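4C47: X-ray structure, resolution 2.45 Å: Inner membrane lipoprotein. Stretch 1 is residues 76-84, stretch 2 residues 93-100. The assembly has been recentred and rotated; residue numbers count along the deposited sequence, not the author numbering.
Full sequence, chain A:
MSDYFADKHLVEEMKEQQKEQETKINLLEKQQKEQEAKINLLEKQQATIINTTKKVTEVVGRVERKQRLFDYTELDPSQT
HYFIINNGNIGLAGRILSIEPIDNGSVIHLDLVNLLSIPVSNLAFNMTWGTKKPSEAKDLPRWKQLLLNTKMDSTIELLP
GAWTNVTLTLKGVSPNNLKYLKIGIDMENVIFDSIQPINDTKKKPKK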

ATOM      1  N   ASP A  76       5.100  23.151  -9.865  1.00 59.45           N
ATOM      2  CA  ASP A  76       4.910  24.102 -10.946  1.00 60.19           C
ATOM      3  C   ASP A  76       5.947  25.193 -10.724  1.00 63.71           C
ATOM      4  O   ASP A  76       5.778  26.040  -9.850  1.00 70.63           O
ATOM      5  CB  ASP A  76       3.496  24.687 -10.896  1.00 63.14           C
ATOM      6  CG  ASP A  76       3.188  25.602 -12.076  1.00 70.74           C
ATOM      7  OD1 ASP A  76       4.124  25.999 -12.802  1.00 78.24           O
ATOM      8  OD2 ASP A  76       2.001  25.933 -12.273  1.00 78.34           O
ATOM      9  N   PRO A  77       7.031  25.171 -11.516  1.00 63.48           N
ATOM     10  CA  PRO A  77       8.168  26.082 -11.332  1.00 56.00           C
ATOM     11  C   PRO A  77       7.799  27.552 -11.506  1.00 64.11           C
ATOM     12  O   PRO A  77       8.568  28.425 -11.113  1.00 71.44           O
ATOM     13  CB  PRO A  77       9.154  25.645 -12.430  1.00 59.50           C
ATOM     14  CG  PRO A  77       8.314  24.957 -13.451  1.00 69.51           C
ATOM     15  CD  PRO A  77       7.215  24.285 -12.678  1.00 68.23           C
ATOM     16  N   SER A  78       6.633  27.818 -12.084  1.00 67.94           N
ATOM     17  CA  SER A  78       6.178  29.186 -12.279  1.00 65.04           C
ATOM     18  C   SER A  78       5.487  29.714 -11.024  1.00 71.55           C
ATOM     19  O   SER A  78       5.321  30.922 -10.854  1.00 73.53           O
ATOM     20  CB  SER A  78       5.223  29.258 -13.470  1.00 71.79           C
ATOM     21  OG  SER A  78       4.081  28.447 -13.258  1.00 76.46           O
ATOM     22  N   GLN A  79       5.086  28.797 -10.148  1.00 75.88           N
ATOM     23  CA  GLN A  79       4.353  29.151  -8.935  1.00 74.82           C
ATOM     24  C   GLN A  79       5.097  28.696  -7.684  1.00 70.37           C
ATOM     25  O   GLN A  79       4.495  28.499  -6.629  1.00 67.88           O
ATOM     26  CB  GLN A  79       2.962  28.516  -8.959  1.00 74.92           C
ATOM     27  CG  GLN A  79       2.063  29.022 -10.073  1.00 91.37           C
ATOM     28  CD  GLN A  79       1.532  30.416  -9.805  1.00103.85           C
ATOM     29  OE1 GLN A  79       2.205  31.411 -10.073  1.00108.13           O
ATOM     30  NE2 GLN A  79       0.320  30.494  -9.270  1.00110.20           N
ATOM     31  N   THR A  80       6.409  28.535  -7.802  1.00 71.24           N
ATOM     32  CA  THR A  80       7.198  27.968  -6.719  1.00 67.75           C
ATOM     33  C   THR A  80       8.506  28.724  -6.507  1.00 61.92           C
ATOM     34  O   THR A  80       9.167  29.123  -7.465  1.00 61.01           O
ATOM     35  CB  THR A  80       7.496  26.468  -6.988  1.00 68.03           C
ATOM     36  OG1 THR A  80       6.275  25.719  -6.920  1.00 73.75           O
ATOM     37  CG2 THR A  80       8.481  25.903  -5.975  1.00 58.64           C
ATOM     38  N   HIS A  81       8.865  28.940  -5.246  1.00 61.44           N
ATOM     39  CA  HIS A  81      10.215  29.371  -4.911  1.00 51.85           C
ATOM     40  C   HIS A  81      10.962  28.239  -4.214  1.00 50.84           C
ATOM     41  O   HIS A  81      11.900  27.668  -4.773  1.00 53.05           O
ATOM     42  CB  HIS A  81      10.208  30.620  -4.032  1.00 53.34           C
ATOM     43  CG  HIS A  81      11.567  31.211  -3.825  1.00 57.04           C
ATOM     44  ND1 HIS A  81      12.335  31.694  -4.864  1.00 54.21           N
ATOM     45  CD2 HIS A  81      12.304  31.387  -2.702  1.00 55.53           C
ATOM     46  CE1 HIS A  81      13.480  32.149  -4.389  1.00 58.28           C
ATOM     47  NE2 HIS A  81      13.486  31.974  -3.079  1.00 58.84           N
ATOM     48  N   TYR A  82      10.532  27.920  -2.996  1.00 50.87           N
ATOM     49  CA  TYR A  82      11.132  26.844  -2.206  1.00 51.27           C
ATOM     50  C   TYR A  82      10.548  25.487  -2.579  1.00 56.93           C
ATOM     51  O   TYR A  82       9.358  25.377  -2.877  1.00 50.71           O
ATOM     52  CB  TYR A  82      10.896  27.078  -0.708  1.00 50.91           C
ATOM     53  CG  TYR A  82      11.721  28.192  -0.097  1.00 52.03           C
ATOM     54  CD1 TYR A  82      13.057  28.364  -0.436  1.00 40.41           C
ATOM     55  CD2 TYR A  82      11.159  29.073   0.820  1.00 49.01           C
ATOM     56  CE1 TYR A  82      13.810  29.382   0.123  1.00 49.71           C
ATOM     57  CE2 TYR A  82      11.900  30.095   1.379  1.00 46.71           C
ATOM     58  CZ  TYR A  82      13.227  30.244   1.029  1.00 55.36           C
ATOM     59  OH  TYR A  82      13.971  31.261   1.583  1.00 59.07           O
ATOM     60  N   PHE A  83      11.388  24.458  -2.555  1.00 51.61           N
ATOM     61  CA  PHE A  83      10.921  23.077  -2.652  1.00 44.74           C
ATOM     62  C   PHE A  83      11.894  22.120  -1.956  1.00 51.67           C
ATOM     63  O   PHE A  83      13.044  22.465  -1.709  1.00 52.50           O
ATOM     64  CB  PHE A  83      10.696  22.659  -4.113  1.00 47.95           C
ATOM     65  CG  PHE A  83      11.956  22.570  -4.931  1.00 48.87           C
ATOM     66  CD1 PHE A  83      12.426  23.674  -5.627  1.00 47.28           C
ATOM     67  CD2 PHE A  83      12.660  21.378  -5.021  1.00 48.41           C
ATOM     68  CE1 PHE A  83      13.576  23.595  -6.387  1.00 53.26           C
ATOM     69  CE2 PHE A  83      13.815  21.289  -5.779  1.00 47.10           C
ATOM     70  CZ  PHE A  83      14.275  22.402  -6.464  1.00 55.96           C
ATOM     71  N   ILE A  84      11.424  20.918  -1.642  1.00 56.68           N
ATOM     72  CA  ILE A  84      12.241  19.941  -0.939  1.00 47.81           C
ATOM     73  C   ILE A  84      12.287  18.620  -1.699  1.00 49.49           C
ATOM     74  O   ILE A  84      11.264  18.143  -2.194  1.00 57.40           O
ATOM     75  CB  ILE A  84      11.699  19.677   0.489  1.00 55.62           C
ATOM     76  CG1 ILE A  84      11.765  20.944   1.346  1.00 55.62           C
ATOM     77  CG2 ILE A  84      12.471  18.553   1.161  1.00 50.00           C
ATOM     78  CD1 ILE A  84      13.135  21.245   1.904  1.00 60.93           C
ATOM     79  N   ALA A  93      17.180  20.960  -0.134  1.00 42.89           N
ATOM     80  CA  ALA A  93      16.211  22.027  -0.362  1.00 44.42           C
ATOM     81  C   ALA A  93      16.628  22.778  -1.610  1.00 48.59           C
ATOM     82  O   ALA A  93      17.791  22.732  -2.001  1.00 49.77           O
ATOM     83  CB  ALA A  93      16.125  22.971   0.834  1.00 39.23           C
ATOM     84  N   GLY A  94      15.683  23.466  -2.236  1.00 54.51           N
ATOM     85  CA  GLY A  94      15.974  24.205  -3.446  1.00 50.93           C
ATOM     86  C   GLY A  94      15.182  25.491  -3.523  1.00 58.06           C
ATOM     87  O   GLY A  94      14.035  25.550  -3.077  1.00 58.00           O
ATOM     88  N   ARG A  95      15.799  26.527  -4.081  1.00 45.67           N
ATOM     89  CA  ARG A  95      15.109  27.794  -4.295  1.00 46.50           C
ATOM     90  C   ARG A  95      15.305  28.265  -5.733  1.00 54.70           C
ATOM     91  O   ARG A  95      16.431  28.321  -6.236  1.00 57.06           O
ATOM     92  CB  ARG A  95      15.579  28.857  -3.294  1.00 54.17           C
ATOM     93  CG  ARG A  95      17.071  29.173  -3.351  1.00 52.46           C
ATOM     94  CD  ARG A  95      17.508  30.048  -2.185  1.00 54.63           C
ATOM     95  NE  ARG A  95      18.901  30.464  -2.324  1.00 60.81           N
ATOM     96  CZ  ARG A  95      19.605  31.076  -1.378  1.00 58.88           C
ATOM     97  NH1 ARG A  95      19.056  31.348  -0.203  1.00 49.40           N
ATOM     98  NH2 ARG A  95      20.865  31.410  -1.613  1.00 51.33           N
ATOM     99  N   ILE A  96      14.199  28.585  -6.397  1.00 52.58           N
ATOM    100  CA  ILE A  96      14.240  28.995  -7.794  1.00 50.93           C
ATOM    101  C   ILE A  96      14.539  30.488  -7.915  1.00 56.80           C
ATOM    102  O   ILE A  96      13.771  31.326  -7.448  1.00 57.06           O
ATOM    103  CB  ILE A  96      12.922  28.667  -8.519  1.00 52.29           C
ATOM    104  CG1 ILE A  96      12.649  27.162  -8.469  1.00 47.18           C
ATOM    105  CG2 ILE A  96      12.979  29.150  -9.953  1.00 56.24           C
ATOM    106  CD1 ILE A  96      11.431  26.737  -9.253  1.00 53.30           C
ATOM    107  N   LEU A  97      15.666  30.810  -8.540  1.00 60.31           N
ATOM    108  CA  LEU A  97      16.073  32.198  -8.717  1.00 61.96           C
ATOM    109  C   LEU A  97      15.387  32.822  -9.928  1.00 61.57           C
ATOM    110  O   LEU A  97      14.855  33.930  -9.842  1.00 64.04           O
ATOM    111  CB  LEU A  97      17.593  32.295  -8.858  1.00 61.65           C
ATOM    112  CG  LEU A  97      18.401  31.650  -7.730  1.00 61.89           C
ATOM    113  CD1 LEU A  97      19.889  31.692  -8.044  1.00 62.62           C
ATOM    114  CD2 LEU A  97      18.110  32.326  -6.397  1.00 54.69           C
ATOM    115  N   SER A  98      15.395  32.107 -11.051  1.00 62.13           N
ATOM    116  CA  SER A  98      14.774  32.607 -12.272  1.00 60.95           C
ATOM    117  C   SER A  98      14.560  31.517 -13.313  1.00 65.64           C
ATOM    118  O   SER A  98      15.271  30.512 -13.337  1.00 69.51           O
ATOM    119  CB  SER A  98      15.616  33.726 -12.886  1.00 54.85           C
ATOM    120  OG  SER A  98      16.871  33.242 -13.320  1.00 70.97           O
ATOM    121  N   ILE A  99      13.567  31.726 -14.170  1.00 70.62           N
ATOM    122  CA  ILE A  99      13.371  30.885 -15.341  1.00 65.20           C
ATOM    123  C   ILE A  99      13.671  31.711 -16.589  1.00 69.95           C
ATOM    124  O   ILE A  99      13.048  32.748 -16.820  1.00 74.96           O
ATOM    125  CB  ILE A  99      11.941  30.310 -15.416  1.00 66.93           C
ATOM    126  CG1 ILE A  99      11.779  29.132 -14.451  1.00 65.60           C
ATOM    127  CG2 ILE A  99      11.642  29.833 -16.822  1.00 73.84           C
ATOM    128  CD1 ILE A  99      11.267  29.517 -13.088  1.00 68.37           C
ATOM    129  N   GLU A 100      14.631  31.249 -17.384  1.00 74.43           N
ATOM    130  CA  GLU A 100      15.101  32.012 -18.535  1.00 81.37           C
ATOM    131  C   GLU A 100      14.851  31.271 -19.843  1.00 86.66           C
ATOM    132  O   GLU A 100      14.955  30.047 -19.893  1.00 87.63           O
ATOM    133  CB  GLU A 100      16.591  32.326 -18.385  1.00 89.44           C
ATOM    134  CG  GLU A 100      16.937  33.791 -18.569  1.00104.07           C
ATOM    135  CD  GLU A 100      16.196  34.686 -17.594  1.00110.82           C
ATOM    136  OE1 GLU A 100      16.584  34.724 -16.408  1.00111.17           O
ATOM    137  OE2 GLU A 100      15.224  35.349 -18.014  1.00116.57           O
TER

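Three backbone hydrogen bonds hold the two stretches together. F83 and G94 form a reciprocal pair: F83 N donates to G94 O at 2.9 Å (angle at hydrogen 151°), and G94 N donates to F83 O, also at 2.9 Å (145°). A third runs from I96 N to H81 O at 3.0 Å (154°). The strand axes, 152° apart in direction and 4.7 Å at closest approach, confirm antiparallel pairing. F83 and G94 occupy the hydrogen-bonded position, with CA atoms 5.2 Å apart, while Y82 with R95 and I84 with A93 are non-hydrogen-bonded pairs whose CA atoms lie at 4.6 and 4.5 Å. The same carbonyls also accept CA-H contacts, R95 CA to H81 O at 3.2 Å and Y82 CA to G94 O at 3.3 Å.

The absence of a side chain at G94 lets the F83 ring fold over the neighbouring strand. With chi1 in the p well, the ring places its centroid 4.0 Å from G94 CA, which lies 19° off the ring normal; an ideal CB on G94 would fall 2.5 Å from F83 CZ, a clash. The ring edge then meets I96, F83 CE1 lying 4.2 Å from I96 CG1. On the other face of the sheet, I84 CD1 packs against A93 CB at 3.6 Å, and Y82 CD1 approaches R95 CB at 3.8 Å. R95 CB also sits over the H81 ring, 4.1 Å from its centroid, as a CH-pi contact.

Beyond the strand pairing, a type I turn from D76 to Q79, closed by Q79 N to D76 O at 2.9 Å, carries P77 toward stretch 2. There P77 CB meets I96 CD1 at 4.1 Å and I99 CD1 at 4.5 Å, extending the apolar contact. Altogether the two stretches bury 528 Å², both sides summed, with I96 contributing the largest share, 98 Å².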